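N-alpha-acetyltransferase 30 (Saccharomyces cerevisiae, PDB 6YGA) catalyses, as the catalytic subunit of the NatC complex, transfer of acetyl from acetyl-CoA to the N-terminal methionine of proteins such as the L-A virus GAG protein. Local coordinates at residues Lys21-Asp26 with Ile62-Cys67; Met1-Lys6 with Ala50-Ser55. All coordinates share one frame; numbering follows the deposited sequence.

In the fold
Both contacts lie in the N-terminal half of the GNAT fold, at one end of its mixed sheet. In contact 2 the outermost strand 3-7 pairs antiparallel with strand 47-52. Strand 61-72 comes next in the sheet, and contact 1 sets helix 13-26 across it. The segments alternate along the chain: 1-6, 21-26, 50-55, 62-67. The contact centres are about 15 Å apart, contact 1 about 8 Å and contact 2 about 17 Å from the chain centre. Ala50 of contact 2 joins them directly, through probable backbone hydrogen bonds to Ile62 and Gly63 of contact 1. The sheet edge and the first helix are thus both tied to strand 61-72.

Contact 1. Residues Lys21-Asp26 with Ile62-Cys67; sequences KLIDAD and IGCIVC
In this GNAT fold the first helix, 13-26, lies across one face of the mixed sheet. Here residues 21-26 cross residues 63-67 almost at a right angle, 87° between segment axes that approach to 8.9 Å. At a classic beta bulge Ile62 and Gly63 both face Ala50 of the neighbouring strand. Two helix residues make the contact, through van der Waals packing of their methyl and methylene groups.

Leu22 points toward the strand at the bulge. Its CG is anti to the carbonyl carbon, and chi2 is extended at 179°. This brings CD1 down onto the peptide bond between Ile62 and Gly63, with Leu22 CD1 3.5 Å from Gly63 N. Gly63 has no side chain, and the methyl rests on bare backbone. The other branch, CD2, stays farther off, near Ile62 O. Leu22 also touches Glu87.

Ile23 is buried and reaches the strand with its longer arm. Its CG1 lies beside the backbone N, and the extended chi2 carries CD1 forward between Cys64 and Val66. These two residues both direct their side chains at the helix, while Ile65 between them points away, toward helix 95-109 on the other face. Met83 of strand 76-86 also packs against Ile23 and Val66. Cys64 SG takes the crowded position between its own backbone N and carbonyl carbon. There it meets Ile23 CG1 at 3.7 Å. Ile23 and Val66 cross obliquely, tip to tip, with Ile23 CD1 3.7 Å from Val66 CG2.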
loop_
_atom_site.group_PDB
_atom_site.type_symbol
_atom_site.label_atom_id
_atom_site.label_comp_id
_atom_site.label_asym_id
_atom_site.label_seq_id
_atom_site.Cartn_x
_atom_site.Cartn_y
_atom_site.Cartn_z
ATOM N N LYS A 21 -25.604 -12.019 -13.530
ATOM C CA LYS A 21 -26.354 -12.074 -12.278
ATOM C C LYS A 21 -25.576 -12.813 -11.196
ATOM O O LYS A 21 -25.549 -12.383 -10.038
ATOM C CB LYS A 21 -27.709 -12.740 -12.508
ATOM C CG LYS A 21 -28.678 -12.577 -11.349
ATOM C CD LYS A 21 -29.085 -11.119 -11.179
ATOM C CE LYS A 21 -30.210 -10.968 -10.165
ATOM N NZ LYS A 21 -30.770 -9.585 -10.137
ATOM N N LEU A 22 -24.938 -13.929 -11.555
ATOM C CA LEU A 22 -24.157 -14.687 -10.583
ATOM C C LEU A 22 -23.018 -13.849 -10.014
ATOM O O LEU A 22 -22.856 -13.745 -8.793
ATOM C CB LEU A 22 -23.604 -15.954 -11.231
ATOM C CG LEU A 22 -24.505 -17.179 -11.355
ATOM C CD1 LEU A 22 -23.755 -18.309 -12.044
ATOM C CD2 LEU A 22 -24.985 -17.614 -9.985
ATOM N N ILE A 23 -22.213 -13.249 -10.892
ATOM C CA ILE A 23 -21.022 -12.532 -10.448
ATOM C C ILE A 23 -21.402 -11.290 -9.650
ATOM O O ILE A 23 -20.741 -10.947 -8.664
ATOM C CB ILE A 23 -20.134 -12.195 -11.662
ATOM C CG1 ILE A 23 -19.575 -13.479 -12.284
ATOM C CG2 ILE A 23 -19.003 -11.257 -11.269
ATOM C CD1 ILE A 23 -18.817 -13.268 -13.575
ATOM N N ASP A 24 -22.482 -10.607 -10.045
ATOM C CA ASP A 24 -22.860 -9.363 -9.375
ATOM C C ASP A 24 -23.335 -9.598 -7.947
ATOM O O ASP A 24 -23.159 -8.724 -7.090
ATOM C CB ASP A 24 -23.946 -8.638 -10.171
ATOM C CG ASP A 24 -23.398 -7.912 -11.382
ATOM O OD1 ASP A 24 -22.178 -7.642 -11.415
ATOM O OD2 ASP A 24 -24.188 -7.603 -12.297
ATOM N N ALA A 25 -23.936 -10.755 -7.668
ATOM C CA ALA A 25 -24.424 -11.026 -6.320
ATOM C C ALA A 25 -23.284 -11.059 -5.306
ATOM O O ALA A 25 -23.443 -10.599 -4.169
ATOM C CB ALA A 25 -25.194 -12.345 -6.300
ATOM N N ASP A 26 -22.128 -11.601 -5.696
ATOM C CA ASP A 26 -21.009 -11.731 -4.766
ATOM C C ASP A 26 -20.261 -10.420 -4.564
ATOM O O ASP A 26 -19.716 -10.186 -3.480
ATOM C CB ASP A 26 -20.030 -12.803 -5.254
ATOM C CG ASP A 26 -20.554 -14.213 -5.061
ATOM O OD1 ASP A 26 -21.773 -14.381 -4.835
ATOM O OD2 ASP A 26 -19.740 -15.157 -5.131
ATOM N N ILE A 62 -25.180 -22.121 -12.475
ATOM C CA ILE A 62 -25.065 -21.996 -11.023
ATOM C C ILE A 62 -23.650 -21.647 -10.588
ATOM O O ILE A 62 -23.420 -21.394 -9.394
ATOM C CB ILE A 62 -25.542 -23.280 -10.307
ATOM C CG1 ILE A 62 -24.918 -24.532 -10.937
ATOM C CG2 ILE A 62 -27.053 -23.376 -10.357
ATOM C CD1 ILE A 62 -23.606 -24.973 -10.313
ATOM N N GLY A 63 -22.699 -21.633 -11.511
ATOM C CA GLY A 63 -21.346 -21.203 -11.224
ATOM C C GLY A 63 -20.645 -20.871 -12.519
ATOM O O GLY A 63 -20.998 -21.386 -13.585
ATOM N N CYS A 64 -19.648 -19.997 -12.425
ATOM C CA CYS A 64 -18.925 -19.597 -13.623
ATOM C C CYS A 64 -17.550 -19.070 -13.249
ATOM O O CYS A 64 -17.304 -18.656 -12.113
ATOM C CB CYS A 64 -19.695 -18.537 -14.413
ATOM S SG CYS A 64 -19.804 -16.947 -13.575
ATOM N N ILE A 65 -16.663 -19.078 -14.238
ATOM C CA ILE A 65 -15.332 -18.501 -14.108
ATOM C C ILE A 65 -15.034 -17.736 -15.390
ATOM O O ILE A 65 -15.368 -18.192 -16.489
ATOM C CB ILE A 65 -14.273 -19.588 -13.811
ATOM C CG1 ILE A 65 -12.904 -18.964 -13.543
ATOM C CG2 ILE A 65 -14.200 -20.622 -14.935
ATOM C CD1 ILE A 65 -11.879 -19.972 -13.059
ATOM N N VAL A 66 -14.444 -16.553 -15.248
ATOM C CA VAL A 66 -14.176 -15.658 -16.368
ATOM C C VAL A 66 -12.683 -15.366 -16.385
ATOM O O VAL A 66 -12.125 -14.914 -15.376
ATOM C CB VAL A 66 -14.991 -14.360 -16.262
ATOM C CG1 VAL A 66 -14.778 -13.510 -17.492
ATOM C CG2 VAL A 66 -16.467 -14.670 -16.078
ATOM N N CYS A 67 -12.038 -15.619 -17.521
ATOM C CA CYS A 67 -10.589 -15.528 -17.624
ATOM C C CYS A 67 -10.184 -14.780 -18.886
ATOM O O CYS A 67 -10.951 -14.663 -19.844
ATOM C CB CYS A 67 -9.943 -16.921 -17.621
ATOM S SG CYS A 67 -10.403 -17.921 -16.191
#

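Contact 2. Residues Met1-Lys6 with Ala50-Ser55; sequences MEIVYK and AVDNKS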
loop_
_atom_site.group_PDB
_atom_site.type_symbol
_atom_site.label_atom_id
_atom_site.label_comp_id
_atom_site.label_asym_id
_atom_site.label_seq_id
_atom_site.Cartn_x
_atom_site.Cartn_y
_atom_site.Cartn_z
HETATM N N MSE A 1 -27.958 -33.861 -7.507
HETATM C CA MSE A 1 -27.067 -32.942 -8.202
HETATM C C MSE A 1 -26.260 -33.653 -9.288
HETATM O O MSE A 1 -25.668 -34.702 -9.039
HETATM C CB MSE A 1 -26.127 -32.276 -7.202
HETATM C CG MSE A 1 -25.514 -30.991 -7.688
HETATM SE SE MSE A 1 -24.351 -30.219 -6.337
HETATM C CE MSE A 1 -23.008 -31.621 -6.278
ATOM N N GLU A 2 -26.240 -33.074 -10.504
ATOM C CA GLU A 2 -25.474 -33.616 -11.633
ATOM C C GLU A 2 -24.845 -32.428 -12.367
ATOM O O GLU A 2 -25.341 -31.968 -13.397
ATOM C CB GLU A 2 -26.351 -34.455 -12.561
ATOM C CG GLU A 2 -25.586 -35.474 -13.393
ATOM C CD GLU A 2 -26.342 -35.909 -14.634
ATOM O OE1 GLU A 2 -26.332 -35.155 -15.630
ATOM O OE2 GLU A 2 -26.948 -37.001 -14.612
ATOM N N ILE A 3 -23.730 -31.934 -11.831
ATOM C CA ILE A 3 -23.131 -30.710 -12.346
ATOM C C ILE A 3 -22.393 -30.990 -13.650
ATOM O O ILE A 3 -21.664 -31.983 -13.777
ATOM C CB ILE A 3 -22.196 -30.093 -11.293
ATOM C CG1 ILE A 3 -22.968 -29.825 -9.999
ATOM C CG2 ILE A 3 -21.592 -28.801 -11.802
ATOM C CD1 ILE A 3 -24.131 -28.874 -10.173
ATOM N N VAL A 4 -22.585 -30.108 -14.629
ATOM C CA VAL A 4 -21.946 -30.203 -15.937
ATOM C C VAL A 4 -21.190 -28.905 -16.187
ATOM O O VAL A 4 -21.734 -27.816 -15.972
ATOM C CB VAL A 4 -22.976 -30.462 -17.053
ATOM C CG1 VAL A 4 -22.300 -30.494 -18.413
ATOM C CG2 VAL A 4 -23.722 -31.763 -16.795
ATOM N N TYR A 5 -19.939 -29.024 -16.631
ATOM C CA TYR A 5 -19.063 -27.888 -16.893
ATOM C C TYR A 5 -18.841 -27.779 -18.396
ATOM O O TYR A 5 -18.348 -28.724 -19.020
ATOM C CB TYR A 5 -17.732 -28.049 -16.160
ATOM C CG TYR A 5 -17.891 -28.333 -14.685
ATOM C CD1 TYR A 5 -17.995 -29.635 -14.215
ATOM C CD2 TYR A 5 -17.945 -27.297 -13.762
ATOM C CE1 TYR A 5 -18.149 -29.899 -12.869
ATOM C CE2 TYR A 5 -18.097 -27.551 -12.412
ATOM C CZ TYR A 5 -18.197 -28.855 -11.972
ATOM O OH TYR A 5 -18.349 -29.123 -10.632
ATOM N N LYS A 6 -19.193 -26.636 -18.970
ATOM C CA LYS A 6 -19.186 -26.446 -20.411
ATOM C C LYS A 6 -18.645 -25.065 -20.743
ATOM O O LYS A 6 -18.710 -24.151 -19.915
ATOM C CB LYS A 6 -20.595 -26.620 -20.992
ATOM C CG LYS A 6 -21.682 -25.943 -20.177
ATOM C CD LYS A 6 -22.993 -26.702 -20.268
ATOM C CE LYS A 6 -23.506 -26.755 -21.695
ATOM N NZ LYS A 6 -24.728 -27.595 -21.802
ATOM N N ALA A 50 -21.056 -23.728 -14.922
ATOM C CA ALA A 50 -21.483 -24.982 -14.320
ATOM C C ALA A 50 -23.001 -24.974 -14.254
ATOM O O ALA A 50 -23.597 -23.983 -13.823
ATOM C CB ALA A 50 -20.887 -25.165 -12.921
ATOM N N VAL A 51 -23.624 -26.066 -14.699
ATOM C CA VAL A 51 -25.074 -26.213 -14.663
ATOM C C VAL A 51 -25.410 -27.525 -13.965
ATOM O O VAL A 51 -24.647 -28.494 -14.029
ATOM C CB VAL A 51 -25.707 -26.164 -16.077
ATOM C CG1 VAL A 51 -25.396 -24.838 -16.767
ATOM C CG2 VAL A 51 -25.246 -27.344 -16.935
ATOM N N ASP A 52 -26.550 -27.544 -13.274
ATOM C CA ASP A 52 -27.062 -28.745 -12.620
ATOM C C ASP A 52 -28.060 -29.386 -13.576
ATOM O O ASP A 52 -29.143 -28.840 -13.809
ATOM C CB ASP A 52 -27.708 -28.412 -11.274
ATOM C CG ASP A 52 -28.178 -29.652 -10.510
ATOM O OD1 ASP A 52 -28.096 -30.779 -11.046
ATOM O OD2 ASP A 52 -28.636 -29.493 -9.357
ATOM N N ASN A 53 -27.689 -30.539 -14.135
ATOM C CA ASN A 53 -28.530 -31.168 -15.147
ATOM C C ASN A 53 -29.805 -31.742 -14.543
ATOM O O ASN A 53 -30.850 -31.758 -15.206
ATOM C CB ASN A 53 -27.740 -32.255 -15.874
ATOM C CG ASN A 53 -28.010 -32.272 -17.364
ATOM O OD1 ASN A 53 -29.057 -31.817 -17.821
ATOM N ND2 ASN A 53 -27.062 -32.798 -18.133
ATOM N N LYS A 54 -29.748 -32.208 -13.298
ATOM C CA LYS A 54 -30.911 -32.770 -12.624
ATOM C C LYS A 54 -31.694 -31.731 -11.832
ATOM O O LYS A 54 -32.642 -32.092 -11.127
ATOM C CB LYS A 54 -30.484 -33.916 -11.707
ATOM C CG LYS A 54 -29.967 -35.129 -12.459
ATOM C CD LYS A 54 -30.955 -35.562 -13.527
ATOM C CE LYS A 54 -30.289 -36.434 -14.574
ATOM N NZ LYS A 54 -31.185 -36.657 -15.741
ATOM N N SER A 55 -31.319 -30.460 -11.926
ATOM C CA SER A 55 -32.091 -29.393 -11.310
ATOM C C SER A 55 -33.356 -29.112 -12.115
ATOM O O SER A 55 -33.473 -29.475 -13.289
ATOM C CB SER A 55 -31.253 -28.119 -11.203
ATOM O OG SER A 55 -32.065 -26.983 -10.956
#
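Four hydrogen bonds join the two segments, and the shortest, 2.7 Å, runs from Val4 N to Val51 O nearly along the C=O axis. Val51 N returns a 2.9 Å bond to Val4 O, in the carbonyl plane. Val4 and Val51 are thus a hydrogen-bonded antiparallel pair, flanked by the non-hydrogen-bonded pairs Ile3-Asp52 and Tyr5-Ala50. Beyond the strand, Asn53 N gives a nearly straight 2.8 Å bond to Glu2 O, from above the carbonyl plane.

Asp52 secures the N-terminal end. Its CG is anti to the backbone N, chi1 -176°. OD1 accepts Glu2 N at 3.0 Å, from above the carboxylate plane. The same oxygen takes a weak bond from Lys54 N in the type I turn Asp52-Ser55. OD2 bonds the hydroxyl of Tyr90. The side chain of selenomethionine Met1 crosses that of Asp52 at about a right angle, its CG nearest to OD2.

Glu2 lies alongside Asn53 and Lys54. Its OE1 is 3.2 Å from Asn53 CB, with the carboxylate and amide planes nearly perpendicular. Lys54 NZ is 4.4 Å from Glu2 OE2, too far for a salt bridge.

On the face of Ile3, Tyr5 and Ala50, the Ala50 methyl meets the Tyr5 ring obliquely, 3.7 Å from Tyr5 CE2. Ile3 CD1 reaches across to Asp52 CB at 3.8 Å. Helix 95-109 covers the Tyr5 and Ala50 end of this face, through Ile95, and Ile3 packs on Ile62. On the reverse face Val4 CB packs against Val51 CG2.

The buried Asp52 carboxylate is held by one good and one weak backbone N-H at OD1 and by the Tyr90 hydroxyl at OD2. This would be expected to stabilise its negative charge, and it ties the chain start, the turn and Tyr90 together.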